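Local coordinates for conserved hypothetical protein (PDB 2AP3) that is of unknown function but belongs to a family of putative cell-wall binding lipoproteins and folds into a bundle of long helices, at residues 66-69 and 70-74; 144-147 and 148-152; 172-175 and 176-179. All coordinates share one frame; numbering follows the deposited sequence.

How the interactions relate
Interactions 1 and 2 sit together near one end of the elongated helical bundle, their centres about 9 Å apart, on helices 61-96 and 109-150, which follow each other in the chain. They touch directly: K69 NZ lies 2.9 Å from N151 OD1, a probable hydrogen bond, V68 CG1 packs against F147 O, and I72 CG1 rests 3.6 Å from F147 CB. Interaction 3, on helix 157-195, stands apart, its centre about 26 Å from that of interaction 1 and 25 Å from that of interaction 2, with nearest atoms about 13 Å away in both cases. Interactions 1 and 3 each carry a lysine-aspartate salt bridge between residues i and i+4.

Interaction 1. Residues 66-69 and 70-74; sequences KAVK and DLIKN
A salt bridge one helical turn long, K66 to D70, marks the outer face of helix 61-96, a long member of the protein's helical bundle. Residues 66-69 and 70-74 form one unbroken alpha-helical run, and the i to i+4 spacing puts lysine and aspartate on neighbouring turns. K66 starts with CG anti to its own backbone N (chi1 -177°), runs extended to CE and then bends at its last torsion, which carries NZ forward along the helix to the carboxylate of the next turn. The ammonium meets D70 OD2 on its syn side, the side facing OD1, while CG of the lysine lies 3.5 Å from the same oxygen. The two side chains thus cross obliquely, with the lysine's methylenes beside the acid as well as its charge.

The opposite side of these turns is apolar and faces inward. V68 CG1 and I72 CD1, again four residues apart, are 4.4 Å from each other, a loose contact along the helix. Both side chains also pack on helix 109-150, V68 on L150 and I72 on F147, while L71 reaches F147 and the loop residues L52 and V56. L71 CG lies 3.2 Å from A67 O, the carbonyl that also accepts the L71 amide. K69 NZ is hydrogen-bonded to N151, and K73 pairs with D77. The salt bridge has K66 NZ 2.5 Å from D70 OD2, short enough that the exact length is doubtful.

Interaction 2. Residues 144-147 and 148-152; sequences KTLF and KYLNQ
K144 O takes the shortest polar bond between the two segments, from K148 N at 2.9 Å, with an N-H...O angle of 165°. The next two bonds of the turn, Y149 N to T145 O and L150 N to L146 O, are each 3.1 Å long. After them the pattern fades: N151 N reaches F147 O only weakly, at an angle of 123°, and also bonds to K148 O within its own segment, at 3.0 Å, the closer grip of a last turn.

Among the side chains, L150 and L146 make the apolar contacts, with F147 beside them. With CG anti to its carbonyl carbon (chi1 -56°), L150 leans back over the preceding turn, where its CD1 comes to the edge of the F147 ring, near the ring plane, 4.2 Å from F147 CD1. Its other methyl, CD2, lies 4.4 Å from L146 CD1, so L150 touches residues three and four places back, F147 and L146. L146 CD1 is equally far from Y149 CD2. These are light contacts, and the same groups also pack on other helices: F147 on L71 and I72 of helix 61-96, L146 on I167 and L150 on V160 of helix 157-195.

K144 CE comes within 4.2 Å of K148 CD, but the two NZ atoms stay 6.2 Å apart, and K144 carries its ammonium to D76. Y149 OH is hydrogen-bonded to the backbone N of T156, and the tyrosine ring makes a cation-pi contact with K163. The whole is a C-terminal helix end in a helical bundle, where helix 109-150 stops and the chain turns toward helix 157-195.

Interaction 3. Residues 172-175 and 176-179; sequences KKLK and EVSD
Residues 172-179 are a regular stretch of alpha helix within helix 157-195 of the bundle, and four i to i+4 backbone bonds join the two halves. They run from E176 N to K172 O, V177 N to K173 O, S178 N to L174 O and D179 N to K175 O. S178 N to L174 O is the shortest, at 2.8 Å, and E176 N to K172 O the longest.

The side chains divide between an apolar face and a charged one. L174 and V177, three residues apart, look toward helix 109-150, where L174 rests on Y132 and V177 on D131 and A135. Along their own helix L174 CD1 comes within 4.3 Å of V177 CG1. That methyl of V177 sits between the backbone N and the carbonyl carbon (chi1 70°), and from there it presses on the previous turn, 3.3 Å from L174 O. S178 also leans on this carbonyl, its CB 3.1 Å away, so L174 O has a methyl and a methylene close by in addition to the S178 amide that bonds to it. E176 extends backward along the helix instead, and its CG passes 3.4 Å from K172 O.

On the outer side K175 pairs with D179 across one turn. The lysine is extended as far as CE and bends only at its last torsion, which swings NZ over to the acid. D179 lays its carboxylate close to the same turn, with CG 3.3 Å from K175 O. NZ approaches on the syn side, 17° out of the carboxylate plane, with OD2 2.8 Å and OD1 3.3 Å from K175 NZ.

Interaction 1. Residues 66-69 and 70-74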
loop_
_atom_site.group_PDB
_atom_site.type_symbol
_atom_site.label_atom_id
_atom_site.label_comp_id
_atom_site.label_asym_id
_atom_site.label_seq_id
_atom_site.Cartn_x
_atom_site.Cartn_y
_atom_site.Cartn_z
ATOM N N LYS A 66 19.559 25.437 -1.035
ATOM C CA LYS A 66 19.163 24.518 -2.108
ATOM C C LYS A 66 18.741 23.157 -1.549
ATOM O O LYS A 66 17.779 22.557 -2.035
ATOM C CB LYS A 66 20.256 24.354 -3.180
ATOM C CG LYS A 66 19.780 23.448 -4.324
ATOM C CD LYS A 66 20.806 23.278 -5.417
ATOM C CE LYS A 66 20.261 22.501 -6.605
ATOM N NZ LYS A 66 19.810 21.113 -6.313
ATOM N N ALA A 67 19.470 22.658 -0.537
ATOM C CA ALA A 67 19.138 21.343 0.044
ATOM C C ALA A 67 17.743 21.406 0.672
ATOM O O ALA A 67 16.927 20.493 0.501
ATOM C CB ALA A 67 20.162 20.936 1.091
ATOM N N VAL A 68 17.465 22.496 1.379
ATOM C CA VAL A 68 16.146 22.619 2.027
ATOM C C VAL A 68 15.044 22.642 0.965
ATOM O O VAL A 68 14.043 21.928 1.064
ATOM C CB VAL A 68 16.090 23.883 2.882
ATOM C CG1 VAL A 68 14.670 24.170 3.302
ATOM C CG2 VAL A 68 16.988 23.720 4.087
ATOM N N LYS A 69 15.241 23.446 -0.077
ATOM C CA LYS A 69 14.220 23.505 -1.142
ATOM C C LYS A 69 14.075 22.160 -1.864
ATOM O O LYS A 69 12.963 21.706 -2.209
ATOM C CB LYS A 69 14.579 24.603 -2.123
ATOM C CG LYS A 69 14.497 25.971 -1.442
ATOM C CD LYS A 69 15.036 27.087 -2.331
ATOM C CE LYS A 69 15.174 28.378 -1.554
ATOM N NZ LYS A 69 13.857 28.805 -0.990
ATOM N N ASP A 70 15.191 21.474 -2.032
ATOM C CA ASP A 70 15.160 20.152 -2.651
ATOM C C ASP A 70 14.458 19.108 -1.777
ATOM O O ASP A 70 13.791 18.165 -2.290
ATOM C CB ASP A 70 16.587 19.718 -2.960
ATOM C CG ASP A 70 17.157 20.437 -4.173
ATOM O OD1 ASP A 70 16.424 21.161 -4.899
ATOM O OD2 ASP A 70 18.363 20.238 -4.424
ATOM N N LEU A 71 14.615 19.250 -0.465
ATOM C CA LEU A 71 13.931 18.355 0.471
ATOM C C LEU A 71 12.415 18.540 0.441
ATOM O O LEU A 71 11.670 17.567 0.500
ATOM C CB LEU A 71 14.467 18.531 1.882
ATOM C CG LEU A 71 15.838 17.880 2.081
ATOM C CD1 LEU A 71 16.501 18.465 3.330
ATOM C CD2 LEU A 71 15.714 16.339 2.155
ATOM N N ILE A 72 11.968 19.787 0.271
ATOM C CA ILE A 72 10.535 20.076 0.158
ATOM C C ILE A 72 10.015 19.438 -1.115
ATOM O O ILE A 72 9.033 18.698 -1.079
ATOM C CB ILE A 72 10.272 21.591 0.146
ATOM C CG1 ILE A 72 10.630 22.177 1.513
ATOM C CG2 ILE A 72 8.801 21.895 -0.232
ATOM C CD1 ILE A 72 10.625 23.710 1.563
ATOM N N LYS A 73 10.725 19.677 -2.223
ATOM C CA LYS A 73 10.321 19.121 -3.523
ATOM C C LYS A 73 10.261 17.602 -3.451
ATOM O O LYS A 73 9.334 16.971 -3.978
ATOM C CB LYS A 73 11.308 19.520 -4.615
ATOM C CG LYS A 73 10.894 19.068 -6.031
ATOM C CD LYS A 73 11.784 19.637 -7.115
ATOM C CE LYS A 73 11.414 19.084 -8.488
ATOM N NZ LYS A 73 11.708 17.634 -8.626
ATOM N N ASN A 74 11.262 17.022 -2.793
ATOM C CA ASN A 74 11.356 15.570 -2.684
ATOM C C ASN A 74 10.172 14.954 -1.900
ATOM O O ASN A 74 9.653 13.875 -2.257
ATOM C CB ASN A 74 12.714 15.209 -2.069
ATOM C CG ASN A 74 12.866 13.721 -1.831
ATOM O OD1 ASN A 74 12.430 13.173 -0.817
ATOM N ND2 ASN A 74 13.511 13.049 -2.781
#

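Interaction 2. Residues 144-147 and 148-152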
loop_
_atom_site.group_PDB
_atom_site.type_symbol
_atom_site.label_atom_id
_atom_site.label_comp_id
_atom_site.label_asym_id
_atom_site.label_seq_id
_atom_site.Cartn_x
_atom_site.Cartn_y
_atom_site.Cartn_z
ATOM N N LYS A 144 7.761 17.195 5.319
ATOM C CA LYS A 144 7.567 18.448 4.608
ATOM C C LYS A 144 7.408 19.648 5.569
ATOM O O LYS A 144 8.001 20.706 5.367
ATOM C CB LYS A 144 6.435 18.352 3.592
ATOM C CG LYS A 144 6.301 19.655 2.748
ATOM C CD LYS A 144 5.229 19.576 1.644
ATOM C CE LYS A 144 4.957 20.956 1.015
ATOM N NZ LYS A 144 3.903 20.816 -0.038
ATOM N N THR A 145 6.624 19.468 6.629
ATOM C CA THR A 145 6.433 20.515 7.633
ATOM C C THR A 145 7.773 20.935 8.273
ATOM O O THR A 145 8.043 22.121 8.442
ATOM C CB THR A 145 5.436 20.018 8.677
ATOM O OG1 THR A 145 4.166 19.881 8.040
ATOM C CG2 THR A 145 5.313 20.973 9.837
ATOM N N LEU A 146 8.613 19.957 8.597
ATOM C CA LEU A 146 9.941 20.301 9.117
ATOM C C LEU A 146 10.741 21.068 8.061
ATOM O O LEU A 146 11.379 22.069 8.387
ATOM C CB LEU A 146 10.685 19.062 9.576
ATOM C CG LEU A 146 12.177 19.218 9.920
ATOM C CD1 LEU A 146 12.382 20.302 10.998
ATOM C CD2 LEU A 146 12.802 17.900 10.346
ATOM N N PHE A 147 10.714 20.609 6.815
ATOM C CA PHE A 147 11.538 21.285 5.802
ATOM C C PHE A 147 11.083 22.710 5.521
ATOM O O PHE A 147 11.937 23.600 5.324
ATOM C CB PHE A 147 11.645 20.453 4.513
ATOM C CG PHE A 147 12.111 19.039 4.740
ATOM C CD1 PHE A 147 13.091 18.749 5.683
ATOM C CD2 PHE A 147 11.538 17.991 4.024
ATOM C CE1 PHE A 147 13.520 17.419 5.923
ATOM C CE2 PHE A 147 11.946 16.659 4.256
ATOM C CZ PHE A 147 12.957 16.383 5.199
ATOM N N LYS A 148 9.771 22.943 5.529
ATOM C CA LYS A 148 9.247 24.302 5.378
ATOM C C LYS A 148 9.721 25.204 6.515
ATOM O O LYS A 148 10.048 26.382 6.301
ATOM C CB LYS A 148 7.735 24.296 5.317
ATOM C CG LYS A 148 7.191 23.835 3.974
ATOM C CD LYS A 148 5.637 23.987 3.876
ATOM C CE LYS A 148 5.120 25.429 4.077
ATOM N NZ LYS A 148 3.632 25.463 4.037
ATOM N N TYR A 149 9.771 24.647 7.725
ATOM C CA TYR A 149 10.267 25.402 8.868
ATOM C C TYR A 149 11.732 25.814 8.662
ATOM O O TYR A 149 12.137 26.926 8.978
ATOM C CB TYR A 149 10.049 24.588 10.146
ATOM C CG TYR A 149 10.693 25.173 11.384
ATOM C CD1 TYR A 149 10.207 26.339 11.971
ATOM C CD2 TYR A 149 11.780 24.544 11.971
ATOM C CE1 TYR A 149 10.804 26.865 13.104
ATOM C CE2 TYR A 149 12.384 25.064 13.128
ATOM C CZ TYR A 149 11.884 26.231 13.682
ATOM O OH TYR A 149 12.460 26.779 14.816
ATOM N N LEU A 150 12.522 24.932 8.066
ATOM C CA LEU A 150 13.913 25.299 7.755
ATOM C C LEU A 150 14.052 26.370 6.666
ATOM O O LEU A 150 15.122 27.000 6.575
ATOM C CB LEU A 150 14.702 24.065 7.282
ATOM C CG LEU A 150 14.746 22.846 8.214
ATOM C CD1 LEU A 150 15.475 21.706 7.558
ATOM C CD2 LEU A 150 15.410 23.193 9.539
ATOM N N ASN A 151 13.026 26.525 5.814
ATOM C CA ASN A 151 13.033 27.430 4.622
ATOM C C ASN A 151 12.587 28.861 4.946
ATOM O O ASN A 151 12.254 29.672 4.047
ATOM C CB ASN A 151 12.141 26.855 3.500
ATOM C CG ASN A 151 12.396 27.502 2.136
ATOM O OD1 ASN A 151 13.550 27.782 1.759
ATOM N ND2 ASN A 151 11.329 27.736 1.384
ATOM N N GLN A 152 12.538 29.170 6.232
ATOM C CA GLN A 152 12.325 30.548 6.656
ATOM C C GLN A 152 13.448 30.970 7.566
ATOM O O GLN A 152 14.165 30.138 8.104
ATOM C CB GLN A 152 10.997 30.712 7.389
ATOM C CG GLN A 152 10.456 29.445 8.056
ATOM C CD GLN A 152 10.683 29.367 9.562
ATOM O OE1 GLN A 152 11.803 29.540 10.081
ATOM N NE2 GLN A 152 9.607 29.051 10.278
#

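Interaction 3. Residues 172-175 and 176-179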
loop_
_atom_site.group_PDB
_atom_site.type_symbol
_atom_site.label_atom_id
_atom_site.label_comp_id
_atom_site.label_asym_id
_atom_site.label_seq_id
_atom_site.Cartn_x
_atom_site.Cartn_y
_atom_site.Cartn_z
ATOM N N LYS A 172 6.293 5.573 13.833
ATOM C CA LYS A 172 5.935 4.481 14.753
ATOM C C LYS A 172 4.564 3.969 14.363
ATOM O O LYS A 172 4.342 2.768 14.251
ATOM C CB LYS A 172 5.908 4.935 16.216
ATOM C CG LYS A 172 7.282 5.069 16.889
ATOM C CD LYS A 172 7.109 5.438 18.348
ATOM C CE LYS A 172 8.411 6.030 18.930
ATOM N NZ LYS A 172 9.285 5.038 19.617
ATOM N N LYS A 173 3.648 4.903 14.145
ATOM C CA LYS A 173 2.305 4.562 13.727
ATOM C C LYS A 173 2.282 3.905 12.344
ATOM O O LYS A 173 1.512 2.955 12.117
ATOM C CB LYS A 173 1.441 5.808 13.747
ATOM C CG LYS A 173 1.217 6.398 15.135
ATOM C CD LYS A 173 -0.016 7.299 15.119
ATOM C CE LYS A 173 0.208 8.602 14.346
ATOM N NZ LYS A 173 -1.075 9.067 13.731
ATOM N N LEU A 174 3.106 4.400 11.418
ATOM C CA LEU A 174 3.153 3.812 10.083
ATOM C C LEU A 174 3.625 2.355 10.162
ATOM O O LEU A 174 3.079 1.490 9.461
ATOM C CB LEU A 174 4.026 4.638 9.135
ATOM C CG LEU A 174 4.314 4.083 7.727
ATOM C CD1 LEU A 174 3.013 3.856 6.940
ATOM C CD2 LEU A 174 5.306 4.972 6.994
ATOM N N LYS A 175 4.614 2.094 11.038
ATOM C CA LYS A 175 5.065 0.705 11.259
ATOM C C LYS A 175 3.970 -0.230 11.778
ATOM O O LYS A 175 3.832 -1.356 11.298
ATOM C CB LYS A 175 6.312 0.643 12.159
ATOM C CG LYS A 175 7.009 -0.734 12.113
ATOM C CD LYS A 175 7.966 -0.909 13.272
ATOM C CE LYS A 175 8.619 -2.321 13.292
ATOM N NZ LYS A 175 7.797 -3.383 12.644
ATOM N N GLU A 176 3.182 0.235 12.738
ATOM C CA GLU A 176 2.079 -0.545 13.282
ATOM C C GLU A 176 1.101 -0.929 12.157
ATOM O O GLU A 176 0.712 -2.087 12.041
ATOM C CB GLU A 176 1.335 0.255 14.347
ATOM C CG GLU A 176 2.148 0.575 15.598
ATOM C CD GLU A 176 1.361 1.414 16.603
ATOM O OE1 GLU A 176 0.118 1.519 16.466
ATOM O OE2 GLU A 176 1.977 1.946 17.552
ATOM N N VAL A 177 0.743 0.038 11.307
ATOM C CA VAL A 177 -0.253 -0.222 10.257
ATOM C C VAL A 177 0.324 -0.987 9.052
ATOM O O VAL A 177 -0.369 -1.828 8.457
ATOM C CB VAL A 177 -1.039 1.073 9.839
ATOM C CG1 VAL A 177 -0.184 2.043 9.081
ATOM C CG2 VAL A 177 -2.263 0.697 9.022
ATOM N N SER A 178 1.583 -0.718 8.727
ATOM C CA SER A 178 2.275 -1.421 7.658
ATOM C C SER A 178 2.386 -2.917 8.005
ATOM O O SER A 178 2.124 -3.765 7.152
ATOM C CB SER A 178 3.655 -0.793 7.413
ATOM O OG SER A 178 4.340 -1.455 6.358
ATOM N N ASP A 179 2.777 -3.220 9.250
ATOM C CA ASP A 179 2.782 -4.600 9.791
ATOM C C ASP A 179 1.413 -5.290 9.661
ATOM O O ASP A 179 1.318 -6.467 9.286
ATOM C CB ASP A 179 3.212 -4.630 11.281
ATOM C CG ASP A 179 4.726 -4.482 11.480
ATOM O OD1 ASP A 179 5.467 -4.381 10.480
ATOM O OD2 ASP A 179 5.174 -4.478 12.665
#